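PDB 4JO7: nucleoporin p58/p45 from Homo sapiens, which is probably a structural component of the nuclear pore complex, which is required for traffic across the nuclear membrane. Local coordinates for residues M48-Q51 / K52-Q55. Numbering follows the deposited sequence.
Sequences MAMQ and KIYQ
Residues Met48 to Gln51 run straight into Lys52 to Gln55 as two turns of helix 43-85, joined by successive i to i+4 hydrogen bonds: Lys52 N to Met48 O, Ile53 N to Ala49 O (3.1 Å), Tyr54 N to Met50 O and Gln55 N to Gln51 O. Met50, a selenomethionine, and Ile53 pack one turn apart, SE lying 4.1 Å from both Ile53 CB and CD1. With chi1 at -180°, CG of Met50 lies beside the carbonyl carbon, and bends at the next two torsions bring the selenium alongside Ile53. The helix pairs with helix 2-29 in an α-helical hairpin within a four-chain assembly: Met50 and Tyr54 touch helix 2-29, Met50 also meets Tyr81 of the second subunit, and Ile53 packs on Gln77 of that subunit. Flexible Met50 and branched Ile53 suit this buried side; an alanine at Ile53 would probably leave the selenium without its neighbour and lose packing against Gln77. On the more exposed side, Gln51 and Lys52 suit solvent by sharing a water that accepts from Lys52 NZ (2.6 Å) and probably donates to Gln51 OE1 (2.7 Å). Tyr54, whose ring makes a cation-pi contact with Arg22, turns its edge to Gln51 O, with CD2 3.7 Å away.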
loop_
_atom_site.group_PDB
_atom_site.type_symbol
_atom_site.label_atom_id
_atom_site.label_comp_id
_atom_site.label_asym_id
_atom_site.label_seq_id
_atom_site.Cartn_x
_atom_site.Cartn_y
_atom_site.Cartn_z
HETATM N N MSE F 48 24.535 -12.957 -0.703
HETATM C CA MSE F 48 24.325 -11.669 -1.341
HETATM C C MSE F 48 22.912 -11.567 -1.842
HETATM O O MSE F 48 22.252 -10.526 -1.634
HETATM C CB MSE F 48 25.295 -11.509 -2.506
HETATM C CG MSE F 48 26.692 -11.155 -2.010
HETATM SE SE MSE F 48 27.936 -11.067 -3.534
HETATM C CE MSE F 48 27.200 -9.456 -4.397
ATOM N N ALA F 49 22.431 -12.621 -2.494
ATOM C CA ALA F 49 21.060 -12.659 -2.997
ATOM C C ALA F 49 20.042 -12.512 -1.864
ATOM O O ALA F 49 19.069 -11.760 -1.984
ATOM C CB ALA F 49 20.812 -13.942 -3.767
HETATM N N MSE F 50 20.276 -13.218 -0.762
HETATM C CA MSE F 50 19.382 -13.165 0.383
HETATM C C MSE F 50 19.369 -11.785 0.981
HETATM O O MSE F 50 18.305 -11.314 1.436
HETATM C CB MSE F 50 19.840 -14.170 1.434
HETATM C CG MSE F 50 18.921 -14.150 2.648
HETATM SE SE MSE F 50 17.059 -14.448 2.080
HETATM C CE MSE F 50 17.301 -16.229 1.272
ATOM N N GLN F 51 20.523 -11.127 0.991
ATOM C CA GLN F 51 20.640 -9.783 1.537
ATOM C C GLN F 51 19.735 -8.821 0.776
ATOM O O GLN F 51 19.093 -7.960 1.375
ATOM C CB GLN F 51 22.091 -9.301 1.472
ATOM C CG GLN F 51 22.267 -7.822 1.784
ATOM C CD GLN F 51 23.711 -7.365 1.678
ATOM O OE1 GLN F 51 24.023 -6.426 0.943
ATOM N NE2 GLN F 51 24.601 -8.022 2.416
ATOM N N LYS F 52 19.688 -8.966 -0.543
ATOM C CA LYS F 52 18.871 -8.091 -1.374
ATOM C C LYS F 52 17.385 -8.372 -1.180
ATOM O O LYS F 52 16.561 -7.459 -1.260
ATOM C CB LYS F 52 19.262 -8.222 -2.844
ATOM C CG LYS F 52 20.706 -7.819 -3.119
ATOM C CD LYS F 52 20.925 -7.441 -4.572
ATOM C CE LYS F 52 22.408 -7.306 -4.889
ATOM N NZ LYS F 52 23.128 -6.459 -3.895
ATOM N N ILE F 53 17.046 -9.631 -0.921
ATOM C CA ILE F 53 15.679 -9.993 -0.563
ATOM C C ILE F 53 15.268 -9.266 0.715
ATOM O O ILE F 53 14.173 -8.705 0.809
ATOM C CB ILE F 53 15.542 -11.514 -0.394
ATOM C CG1 ILE F 53 15.523 -12.186 -1.772
ATOM C CG2 ILE F 53 14.280 -11.869 0.385
ATOM C CD1 ILE F 53 15.625 -13.703 -1.728
ATOM N N TYR F 54 16.162 -9.243 1.688
ATOM C CA TYR F 54 15.933 -8.547 2.947
ATOM C C TYR F 54 15.700 -7.064 2.689
ATOM O O TYR F 54 14.830 -6.432 3.290
ATOM C CB TYR F 54 17.139 -8.754 3.866
ATOM C CG TYR F 54 17.335 -7.683 4.913
ATOM C CD1 TYR F 54 16.704 -7.769 6.143
ATOM C CD2 TYR F 54 18.167 -6.597 4.676
ATOM C CE1 TYR F 54 16.884 -6.799 7.106
ATOM C CE2 TYR F 54 18.351 -5.618 5.633
ATOM C CZ TYR F 54 17.710 -5.730 6.847
ATOM O OH TYR F 54 17.884 -4.766 7.807
ATOM N N GLN F 55 16.494 -6.509 1.779
ATOM C CA GLN F 55 16.354 -5.102 1.430
ATOM C C GLN F 55 14.987 -4.808 0.812
ATOM O O GLN F 55 14.410 -3.748 1.041
ATOM C CB GLN F 55 17.501 -4.663 0.513
ATOM C CG GLN F 55 18.838 -4.640 1.249
ATOM C CD GLN F 55 20.006 -4.225 0.374
ATOM O OE1 GLN F 55 20.126 -4.655 -0.773
ATOM N NE2 GLN F 55 20.869 -3.373 0.913
HETATM O O HOH W 1 24.279 -8.174 -1.467
HETATM O O HOH W 2 23.280 -5.430 -1.482
#